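Local coordinates for ABC transporter periplasmic peptide-binding protein (Pseudoalteromonas, PDB 4QFP) that probably captures short peptides in the periplasm and delivers them to the membrane-embedded part of an ABC transporter for uptake, at residues A115-F120 / V185-Y190; K89-T94 / S173-M178; E36-S41 / R219-V224; Q29-C34 / E261-A266. All coordinates share one frame; numbering follows the deposited sequence.

Interaction 1 of 4, residues A115-F120 / V185-Y190; sequences ADDVIF and VLSKEY
Asp-117 OD1 is gripped from several directions where helix 115-123 meets the first turn of helix 188-195. Lys-188 N donates to it at 2.8 Å with an N-H...O angle of 160°, arriving nearly along the carboxylate C-O axis. A water also donates to this oxygen, and Arg-111 adds a salt bridge. The motif is a helix N-terminus with Ser-187 as N-cap, its OG accepting from Tyr-190 N at 3.2 Å; separately, Asp-117 OD1, from the other helix, takes the Lys-188 N-H. The same water bonds Ser-187 OG and accepts from Glu-189 N at 3.0 Å, so the amides of the first turn are served one after another. Negative charge beside a helix N-terminus should be stabilised by the helix dipole. With CG of Asp-117 anti to the carbonyl carbon (chi1 -63°), the carboxylate reaches the Lys-188 amide, while CB rests on Val-185 CG1.

Beyond the cap the interface turns apolar. The extended chain of Lys-188 runs obliquely across the base of Phe-120, CB to CB at 3.9 Å, and Leu-186 CB lies at the edge of the ring. Asp-116 turns its carboxylate to Arg-157; its CB stays 3.9 Å from Lys-188 CD. At the far end of the lysine, NZ donates to a second water at 2.8 Å, and this water bonds weakly back to Asp-116 O.

Interaction 2 of 4, residues K89-T94 / S173-M178; sequences KSVTFT and SFLANM
Phe-93 and Leu-175 make the closest approach between strand 90-95 and the short helix 174-178, with Phe-93 CZ 3.9 Å from Leu-175 CD2. The two side chains lie alongside, pointing opposite ways, and the CD2 methyl touches the end of the ring obliquely. Leu-175 starts off to the side of the strand; its CG lies beside its own backbone N (chi1 -77°), and the branch then brings CD2 back to the aromatic. A second tight pair follows the same pattern: Val-91 CB stands 4.1 Å from Phe-174 CE2, and the CG2 methyl lies just as near that carbon. On one face of the Phe-174 ring Met-178 CG sits 3.8 Å above the plane, toward the rim, so the ring is covered in part from its own helix as well.

Between these pairs the fit is looser. The two phenyl rings meet edge to edge, Phe-93 CE1 to Phe-174 CE2 at 4.5 Å, with no stacking. The strand and helix axes stay 11.7 Å apart, a gap bridged by side chains from both elements.

The opposite face of the strand is polar and partly exposed: there Ser-90 OG bonds to Glu-166 and Thr-94 OG1 to Gln-162. Apolar Val-91 and Phe-93, set between polar Ser-90, Thr-92 and Thr-94, give the four-stranded antiparallel sheet of strands 79-84, 90-95, 162-167 and 152-159 an apolar face, on which short helix 174-178 packs.

Interaction 3 of 4, residues E36-S41 / R219-V224; sequences EANPVS and RRDHLV
Asn-38 and Pro-39, in the loop after strand 30-35, pack against the beta hairpin formed by strands 213-219 and 223-228, at its turn and the first residues of its second strand. Arg-219 shapes the turn from within: its O accepts both His-222 N at 2.8 Å and Leu-223 N at 3.0 Å, the signature of a classic beta bulge, and its own N donates to Leu-223 O.

Next, Arg-220 reaches back across the loop. The chain leaves with CG anti to the backbone N (chi1 175°) and then bends about the CB-CG and CG-CD bonds, which brings the guanidinium over the loop. NH2 comes to 3.5 Å from Pro-39 O, approaching obliquely, while the end of the Asn-38 side chain lies loosely to one side of the guanidinium, too far for a close stack.

Asp-221 takes a left-handed backbone conformation (phi 73°), which turns the chain. Its CB points away from the loop, yet the carboxylate folds back beside the Asn-38 amide, the two planes 47° apart. His-222 points away from the loop.

With Val-224 the strand enters the interior. Its CB points toward the loop, and CG1 meets Pro-39 CD at 4.2 Å; Tyr-218 and Ile-55 close round the same apolar pair. Behind the loop, Asn-38 O accepts from Asn-415 on helix 414-422.

The chemistry thus implies a buried Asn-38/Pro-39 pair held from two ends: by apolar packing where Pro-39 meets the strand, and by polar groups where Asn-38 meets the turn, whose residues Arg-220 and Asp-221 are themselves exposed in the single chain.

Interaction 4 of 4, residues Q29-C34 / E261-A266; sequences QGLVYC and ECDVTA
Val-32 O takes two backbone N-H groups at the point where strand 30-35 joins strand 264-266. Asp-263 N donates at 2.7 Å from a position tilted off the carbonyl plane, and Val-264 N at 3.1 Å from within it. Further along, Cys-34 N donates to Val-264 O at 2.8 Å and Ala-266 N to Cys-34 O at 3.1 Å, the pattern of parallel strands with Tyr-33 opposite Val-264 and Cys-34 opposite Thr-265.

One side-chain bond extends this backbone pattern. Asp-263 OD2 receives Val-32 N at 2.8 Å in a nearly straight bond of 169°, on its anti side and 33° out of the carboxylate plane. A salt bridge from Lys-534 to the same oxygen helps hold the carboxylate in place and brings the end of the modelled chain to this site.

The covalent link is a disulfide between Cys-34 SG and Cys-262 SG, 2.0 Å long with chi3 72°. Val-32 CG1 packs beside the Cys-262 sulfur on the same flank.

Apolar contacts occupy the other face of the sheet. The Tyr-33 ring lies obliquely across Val-264, CD2 to CG1 at 3.7 Å, and its OH end reaches Ala-266 CB at 3.6 Å; Leu-31 CD1 meets Val-264 CG2.

Strand pairing, a carboxylate-to-backbone bond backed by a salt bridge, and a disulfide from strand 30-35 to the loop leading into strand 264-266 therefore tie the start of the modelled chain to a segment more than two hundred residues later. A disulfide here is consistent with the oxidising periplasm, and it should limit separation of the short strand 264-266 from its partner.

How the interactions relate
Interactions 3 and 4 reach the same large mixed sheet and touch through Glu-36 OE1 and Ala-266 CB, their centres 15 Å apart. Interaction 4 is a buried strand pairing reinforced covalently, whereas interaction 3 is partly exposed and fastens a loop to a hairpin turn. Interactions 1 and 2, with centres 17 Å apart, lie on the same side of the chain's centre and are both buried. Their segments alternate along the chain: strand 90-95 precedes helix 115-123, and helix 174-178 precedes helix 188-195. Yet interaction 2 is wholly apolar, while interaction 1 centres on a buried carboxylate that accepts an amide at a helix start. Chemistry thus follows the elements joined, as well as depth.

Interaction 1 of 4, residues A115-F120 / V185-Y190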
# COMPACT_ATOMS: atom_id res chain seq x y z
N ALA A 115 -9.60 17.22 -19.74
CA ALA A 115 -8.15 17.29 -19.63
C ALA A 115 -7.67 18.16 -18.47
O ALA A 115 -6.61 17.90 -17.88
CB ALA A 115 -7.56 17.79 -20.94
N ASP A 116 -8.41 19.21 -18.15
CA ASP A 116 -7.98 20.11 -17.08
C ASP A 116 -8.02 19.42 -15.72
O ASP A 116 -7.22 19.70 -14.84
CB ASP A 116 -8.83 21.39 -17.08
CG ASP A 116 -8.58 22.25 -18.30
OD1 ASP A 116 -7.39 22.49 -18.62
OD2 ASP A 116 -9.55 22.65 -18.97
N ASP A 117 -8.96 18.49 -15.56
CA ASP A 117 -9.00 17.70 -14.33
C ASP A 117 -7.75 16.84 -14.19
O ASP A 117 -7.17 16.73 -13.10
CB ASP A 117 -10.26 16.85 -14.31
CG ASP A 117 -11.53 17.68 -14.31
OD1 ASP A 117 -11.70 18.51 -13.39
OD2 ASP A 117 -12.35 17.52 -15.24
N VAL A 118 -7.33 16.22 -15.29
CA VAL A 118 -6.15 15.37 -15.29
C VAL A 118 -4.88 16.19 -15.05
O VAL A 118 -3.99 15.78 -14.29
CB VAL A 118 -6.00 14.64 -16.63
CG1 VAL A 118 -4.76 13.77 -16.62
CG2 VAL A 118 -7.26 13.84 -16.93
N ILE A 119 -4.80 17.35 -15.69
CA ILE A 119 -3.63 18.19 -15.57
C ILE A 119 -3.53 18.72 -14.15
O ILE A 119 -2.46 18.72 -13.55
CB ILE A 119 -3.66 19.36 -16.59
CG1 ILE A 119 -3.35 18.85 -18.00
CG2 ILE A 119 -2.66 20.40 -16.19
CD1 ILE A 119 -3.56 19.90 -19.07
N PHE A 120 -4.66 19.17 -13.62
CA PHE A 120 -4.68 19.64 -12.23
C PHE A 120 -4.28 18.53 -11.27
O PHE A 120 -3.45 18.74 -10.39
CB PHE A 120 -6.07 20.17 -11.86
CG PHE A 120 -6.27 20.30 -10.36
CD1 PHE A 120 -5.75 21.38 -9.67
CD2 PHE A 120 -6.95 19.33 -9.65
CE1 PHE A 120 -5.92 21.50 -8.29
CE2 PHE A 120 -7.12 19.43 -8.28
CZ PHE A 120 -6.61 20.52 -7.60
N VAL A 185 -8.33 10.39 -10.36
CA VAL A 185 -8.54 11.72 -10.92
C VAL A 185 -9.42 12.56 -9.99
O VAL A 185 -10.47 12.11 -9.53
CB VAL A 185 -9.16 11.66 -12.33
CG1 VAL A 185 -9.42 13.07 -12.86
CG2 VAL A 185 -8.27 10.88 -13.27
N LEU A 186 -8.99 13.79 -9.72
CA LEU A 186 -9.74 14.69 -8.84
C LEU A 186 -10.43 15.78 -9.66
O LEU A 186 -10.17 15.92 -10.86
CB LEU A 186 -8.80 15.31 -7.80
CG LEU A 186 -7.90 14.31 -7.05
CD1 LEU A 186 -6.88 15.03 -6.21
CD2 LEU A 186 -8.72 13.37 -6.20
N SER A 187 -11.29 16.56 -9.02
CA SER A 187 -12.10 17.54 -9.73
C SER A 187 -11.47 18.92 -9.66
O SER A 187 -11.35 19.48 -8.57
CB SER A 187 -13.51 17.60 -9.16
OG SER A 187 -14.25 18.65 -9.75
N LYS A 188 -11.08 19.47 -10.80
CA LYS A 188 -10.53 20.82 -10.81
C LYS A 188 -11.60 21.85 -10.50
O LYS A 188 -11.34 22.81 -9.78
CB LYS A 188 -9.85 21.15 -12.15
CG LYS A 188 -9.27 22.58 -12.19
CD LYS A 188 -8.61 22.92 -13.51
CE LYS A 188 -7.93 24.29 -13.44
NZ LYS A 188 -7.32 24.72 -14.73
N GLU A 189 -12.81 21.65 -11.02
CA GLU A 189 -13.88 22.61 -10.79
C GLU A 189 -14.15 22.77 -9.30
O GLU A 189 -14.31 23.89 -8.80
CB GLU A 189 -15.18 22.22 -11.51
CG GLU A 189 -16.35 23.13 -11.14
CD GLU A 189 -17.61 22.94 -12.00
OE1 GLU A 189 -17.76 21.89 -12.66
OE2 GLU A 189 -18.45 23.87 -12.01
N TYR A 190 -14.20 21.65 -8.59
CA TYR A 190 -14.35 21.63 -7.14
C TYR A 190 -13.19 22.35 -6.45
O TYR A 190 -13.40 23.19 -5.57
CB TYR A 190 -14.41 20.19 -6.64
CG TYR A 190 -14.62 20.05 -5.15
CD1 TYR A 190 -15.46 20.92 -4.46
CD2 TYR A 190 -14.01 19.04 -4.44
CE1 TYR A 190 -15.66 20.79 -3.10
CE2 TYR A 190 -14.21 18.89 -3.07
CZ TYR A 190 -15.04 19.78 -2.41
OH TYR A 190 -15.24 19.65 -1.05
O HOH W 1 -5.42 22.61 -14.78
O HOH W 2 -13.87 19.25 -12.48

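Interaction 2 of 4, residues K89-T94 / S173-M178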
# COMPACT_ATOMS: atom_id res chain seq x y z
N LYS A 89 9.50 8.96 -23.89
CA LYS A 89 9.53 10.15 -23.04
C LYS A 89 8.24 10.96 -23.12
O LYS A 89 8.07 11.95 -22.41
CB LYS A 89 10.74 11.02 -23.37
CG LYS A 89 12.07 10.32 -23.12
CD LYS A 89 13.22 11.10 -23.72
CE LYS A 89 13.49 12.38 -22.95
NZ LYS A 89 14.63 13.14 -23.54
N SER A 90 7.32 10.54 -23.99
CA SER A 90 6.01 11.17 -24.09
C SER A 90 4.91 10.10 -24.06
O SER A 90 4.98 9.12 -24.79
CB SER A 90 5.90 12.00 -25.37
OG SER A 90 6.86 13.05 -25.38
N VAL A 91 3.90 10.29 -23.21
CA VAL A 91 2.74 9.39 -23.20
C VAL A 91 1.43 10.17 -23.31
O VAL A 91 1.13 11.03 -22.49
CB VAL A 91 2.71 8.49 -21.93
CG1 VAL A 91 1.47 7.59 -21.94
CG2 VAL A 91 3.97 7.67 -21.85
N THR A 92 0.63 9.84 -24.32
CA THR A 92 -0.59 10.59 -24.60
C THR A 92 -1.84 9.79 -24.26
O THR A 92 -2.04 8.68 -24.76
CB THR A 92 -0.66 10.98 -26.09
OG1 THR A 92 0.47 11.80 -26.41
CG2 THR A 92 -1.94 11.73 -26.39
N PHE A 93 -2.69 10.37 -23.41
CA PHE A 93 -3.95 9.74 -23.03
C PHE A 93 -5.14 10.42 -23.68
O PHE A 93 -5.33 11.63 -23.53
CB PHE A 93 -4.16 9.81 -21.51
CG PHE A 93 -3.14 9.04 -20.71
CD1 PHE A 93 -1.97 9.65 -20.29
CD2 PHE A 93 -3.37 7.72 -20.34
CE1 PHE A 93 -1.03 8.96 -19.53
CE2 PHE A 93 -2.44 7.02 -19.59
CZ PHE A 93 -1.26 7.64 -19.19
N THR A 94 -5.95 9.65 -24.39
CA THR A 94 -7.23 10.14 -24.86
C THR A 94 -8.25 9.89 -23.76
O THR A 94 -8.31 8.80 -23.20
CB THR A 94 -7.68 9.43 -26.13
OG1 THR A 94 -6.67 9.60 -27.14
CG2 THR A 94 -8.98 10.03 -26.63
N SER A 173 8.30 1.71 -15.60
CA SER A 173 7.24 1.52 -14.61
C SER A 173 6.16 2.59 -14.68
O SER A 173 5.21 2.55 -13.91
CB SER A 173 7.82 1.54 -13.20
OG SER A 173 8.44 2.79 -12.94
N PHE A 174 6.32 3.55 -15.59
CA PHE A 174 5.40 4.68 -15.64
C PHE A 174 3.92 4.28 -15.72
O PHE A 174 3.12 4.71 -14.89
CB PHE A 174 5.77 5.67 -16.75
CG PHE A 174 4.86 6.85 -16.83
CD1 PHE A 174 5.00 7.90 -15.94
CD2 PHE A 174 3.85 6.91 -17.77
CE1 PHE A 174 4.14 8.99 -15.99
CE2 PHE A 174 3.00 7.99 -17.84
CZ PHE A 174 3.14 9.03 -16.95
N LEU A 175 3.54 3.47 -16.70
CA LEU A 175 2.11 3.14 -16.82
C LEU A 175 1.60 2.38 -15.59
O LEU A 175 0.44 2.53 -15.19
CB LEU A 175 1.81 2.37 -18.10
CG LEU A 175 1.74 3.12 -19.44
CD1 LEU A 175 1.39 2.13 -20.56
CD2 LEU A 175 0.70 4.24 -19.41
N ALA A 176 2.47 1.58 -14.97
CA ALA A 176 2.10 0.83 -13.77
C ALA A 176 1.83 1.77 -12.60
O ALA A 176 0.91 1.56 -11.82
CB ALA A 176 3.19 -0.16 -13.40
N ASN A 177 2.65 2.82 -12.48
CA ASN A 177 2.40 3.86 -11.49
C ASN A 177 1.09 4.62 -11.73
O ASN A 177 0.41 5.02 -10.79
CB ASN A 177 3.60 4.79 -11.40
CG ASN A 177 4.78 4.14 -10.69
OD1 ASN A 177 4.60 3.18 -9.94
ND2 ASN A 177 5.99 4.65 -10.92
N MET A 178 0.72 4.78 -12.99
CA MET A 178 -0.55 5.42 -13.34
C MET A 178 -1.76 4.52 -13.10
O MET A 178 -2.91 4.98 -13.13
CB MET A 178 -0.54 5.91 -14.79
CG MET A 178 0.54 6.95 -15.09
SD MET A 178 0.41 8.46 -14.09
CE MET A 178 -1.22 9.04 -14.54

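Interaction 3 of 4, residues E36-S41 / R219-V224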
# COMPACT_ATOMS: atom_id res chain seq x y z
N GLU A 36 -10.58 -1.81 9.68
CA GLU A 36 -9.64 -1.87 10.81
C GLU A 36 -9.11 -0.52 11.32
O GLU A 36 -8.47 -0.47 12.37
CB GLU A 36 -8.46 -2.81 10.50
CG GLU A 36 -7.40 -2.23 9.57
CD GLU A 36 -7.71 -2.49 8.11
OE1 GLU A 36 -8.84 -2.94 7.81
OE2 GLU A 36 -6.84 -2.26 7.25
N ALA A 37 -9.36 0.57 10.60
CA ALA A 37 -8.85 1.86 11.06
C ALA A 37 -9.55 3.02 10.35
O ALA A 37 -10.23 2.81 9.35
CB ALA A 37 -7.34 1.94 10.83
N ASN A 38 -9.40 4.23 10.89
CA ASN A 38 -9.94 5.42 10.24
C ASN A 38 -9.26 5.64 8.91
O ASN A 38 -8.11 5.21 8.72
CB ASN A 38 -9.69 6.67 11.09
CG ASN A 38 -10.47 6.68 12.38
OD1 ASN A 38 -9.90 6.87 13.45
ND2 ASN A 38 -11.77 6.52 12.28
N PRO A 39 -9.95 6.30 7.97
CA PRO A 39 -9.21 6.83 6.82
C PRO A 39 -8.48 8.06 7.29
O PRO A 39 -9.00 8.76 8.16
CB PRO A 39 -10.33 7.22 5.84
CG PRO A 39 -11.50 7.53 6.72
CD PRO A 39 -11.39 6.62 7.92
N VAL A 40 -7.30 8.33 6.75
CA VAL A 40 -6.52 9.47 7.20
C VAL A 40 -6.79 10.66 6.30
O VAL A 40 -6.34 11.78 6.57
CB VAL A 40 -5.02 9.14 7.22
CG1 VAL A 40 -4.76 8.00 8.17
CG2 VAL A 40 -4.54 8.75 5.83
N SER A 41 -7.54 10.41 5.24
CA SER A 41 -7.88 11.42 4.25
C SER A 41 -8.86 10.81 3.26
O SER A 41 -9.03 9.60 3.24
CB SER A 41 -6.62 11.88 3.51
OG SER A 41 -6.95 12.74 2.43
N ARG A 219 -17.51 9.93 10.61
CA ARG A 219 -17.41 10.16 12.04
C ARG A 219 -16.18 9.42 12.57
O ARG A 219 -16.17 8.20 12.64
CB ARG A 219 -18.69 9.74 12.75
CG ARG A 219 -19.56 10.92 13.18
CD ARG A 219 -21.05 10.62 13.14
NE ARG A 219 -21.46 9.57 14.08
CZ ARG A 219 -21.42 9.68 15.40
NH1 ARG A 219 -20.97 10.79 15.97
NH2 ARG A 219 -21.83 8.67 16.17
N ARG A 220 -15.15 10.19 12.90
CA ARG A 220 -13.87 9.64 13.31
C ARG A 220 -14.03 8.62 14.44
O ARG A 220 -14.68 8.90 15.45
CB ARG A 220 -12.94 10.77 13.75
CG ARG A 220 -11.60 10.33 14.31
CD ARG A 220 -10.52 11.35 13.95
NE ARG A 220 -10.40 11.50 12.49
CZ ARG A 220 -9.30 11.25 11.78
NH1 ARG A 220 -8.18 10.83 12.38
NH2 ARG A 220 -9.32 11.41 10.46
N ASP A 221 -13.43 7.46 14.24
CA ASP A 221 -13.48 6.33 15.17
C ASP A 221 -14.84 5.64 15.18
O ASP A 221 -15.07 4.76 16.01
CB ASP A 221 -13.09 6.76 16.59
CG ASP A 221 -11.72 7.38 16.67
OD1 ASP A 221 -10.78 6.87 16.02
OD2 ASP A 221 -11.56 8.39 17.40
N HIS A 222 -15.74 6.02 14.29
CA HIS A 222 -17.06 5.41 14.30
C HIS A 222 -17.39 4.79 12.97
O HIS A 222 -17.37 3.57 12.83
CB HIS A 222 -18.14 6.42 14.72
CG HIS A 222 -19.48 5.79 14.99
ND1 HIS A 222 -20.53 6.47 15.55
CD2 HIS A 222 -19.93 4.53 14.76
CE1 HIS A 222 -21.57 5.67 15.66
NE2 HIS A 222 -21.24 4.48 15.19
N LEU A 223 -17.66 5.63 11.97
CA LEU A 223 -18.04 5.11 10.67
C LEU A 223 -17.81 6.09 9.52
O LEU A 223 -17.62 7.29 9.72
CB LEU A 223 -19.50 4.67 10.68
CG LEU A 223 -20.53 5.71 11.11
CD1 LEU A 223 -20.61 6.83 10.09
CD2 LEU A 223 -21.89 5.07 11.30
N VAL A 224 -17.81 5.56 8.31
CA VAL A 224 -17.94 6.44 7.16
C VAL A 224 -19.08 5.91 6.33
O VAL A 224 -19.32 4.69 6.30
CB VAL A 224 -16.61 6.61 6.37
CG1 VAL A 224 -15.44 6.01 7.15
CG2 VAL A 224 -16.72 6.04 4.98

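Interaction 4 of 4, residues Q29-C34 / E261-A266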
# COMPACT_ATOMS: atom_id res chain seq x y z
N GLN A 29 -30.74 -2.30 -0.99
CA GLN A 29 -30.11 -2.70 0.26
C GLN A 29 -28.75 -2.02 0.47
O GLN A 29 -28.25 -1.30 -0.40
CB GLN A 29 -29.97 -4.23 0.34
CG GLN A 29 -30.81 -4.89 1.43
CD GLN A 29 -30.45 -4.41 2.83
OE1 GLN A 29 -29.32 -4.58 3.30
NE2 GLN A 29 -31.42 -3.79 3.51
N GLY A 30 -28.16 -2.26 1.63
CA GLY A 30 -26.89 -1.65 1.96
C GLY A 30 -25.91 -2.72 2.40
O GLY A 30 -26.26 -3.89 2.54
N LEU A 31 -24.67 -2.31 2.62
CA LEU A 31 -23.65 -3.24 3.07
C LEU A 31 -22.87 -2.59 4.20
O LEU A 31 -22.52 -1.42 4.12
CB LEU A 31 -22.74 -3.61 1.90
CG LEU A 31 -21.58 -4.56 2.21
CD1 LEU A 31 -21.39 -5.58 1.10
CD2 LEU A 31 -20.30 -3.78 2.47
N VAL A 32 -22.64 -3.34 5.28
CA VAL A 32 -21.76 -2.86 6.34
C VAL A 32 -20.44 -3.62 6.30
O VAL A 32 -20.39 -4.85 6.26
CB VAL A 32 -22.40 -2.96 7.76
CG1 VAL A 32 -21.46 -2.37 8.79
CG2 VAL A 32 -23.75 -2.24 7.80
N TYR A 33 -19.35 -2.86 6.31
CA TYR A 33 -18.02 -3.40 6.12
C TYR A 33 -17.19 -3.04 7.35
O TYR A 33 -16.95 -1.87 7.60
CB TYR A 33 -17.44 -2.75 4.86
CG TYR A 33 -16.04 -3.14 4.48
CD1 TYR A 33 -14.95 -2.68 5.19
CD2 TYR A 33 -15.81 -3.94 3.37
CE1 TYR A 33 -13.66 -3.02 4.83
CE2 TYR A 33 -14.52 -4.29 3.00
CZ TYR A 33 -13.46 -3.83 3.73
OH TYR A 33 -12.18 -4.18 3.36
N CYS A 34 -16.77 -4.05 8.13
CA CYS A 34 -15.93 -3.82 9.31
C CYS A 34 -14.51 -3.50 8.89
O CYS A 34 -13.80 -4.36 8.38
CB CYS A 34 -15.92 -5.06 10.22
SG CYS A 34 -17.13 -5.02 11.56
N GLU A 261 -23.72 -8.13 12.46
CA GLU A 261 -23.60 -6.69 12.61
C GLU A 261 -22.82 -6.12 11.44
O GLU A 261 -23.05 -4.99 11.03
CB GLU A 261 -22.92 -6.34 13.94
CG GLU A 261 -23.75 -6.67 15.17
CD GLU A 261 -23.00 -6.39 16.47
OE1 GLU A 261 -22.59 -5.22 16.67
OE2 GLU A 261 -22.81 -7.34 17.27
N CYS A 262 -21.89 -6.90 10.90
CA CYS A 262 -21.17 -6.50 9.70
C CYS A 262 -21.46 -7.53 8.62
O CYS A 262 -21.72 -8.70 8.92
CB CYS A 262 -19.65 -6.44 9.95
SG CYS A 262 -19.01 -4.92 10.76
N ASP A 263 -21.38 -7.12 7.36
CA ASP A 263 -21.59 -8.03 6.24
C ASP A 263 -20.27 -8.50 5.65
O ASP A 263 -20.20 -9.58 5.06
CB ASP A 263 -22.43 -7.36 5.15
CG ASP A 263 -23.76 -6.86 5.68
OD1 ASP A 263 -24.43 -7.61 6.42
OD2 ASP A 263 -24.13 -5.72 5.36
N VAL A 264 -19.23 -7.69 5.80
CA VAL A 264 -17.89 -8.04 5.35
C VAL A 264 -16.94 -7.64 6.45
O VAL A 264 -17.09 -6.57 7.02
CB VAL A 264 -17.50 -7.27 4.06
CG1 VAL A 264 -16.10 -7.64 3.62
CG2 VAL A 264 -18.49 -7.55 2.95
N THR A 265 -15.98 -8.50 6.76
CA THR A 265 -14.93 -8.13 7.71
C THR A 265 -13.56 -8.13 7.04
O THR A 265 -13.19 -9.06 6.30
CB THR A 265 -14.93 -9.02 8.97
OG1 THR A 265 -13.96 -8.52 9.90
CG2 THR A 265 -14.59 -10.44 8.63
N ALA A 266 -12.83 -7.05 7.28
CA ALA A 266 -11.49 -6.88 6.73
C ALA A 266 -10.43 -7.52 7.61
O ALA A 266 -10.53 -7.50 8.83
CB ALA A 266 -11.19 -5.40 6.55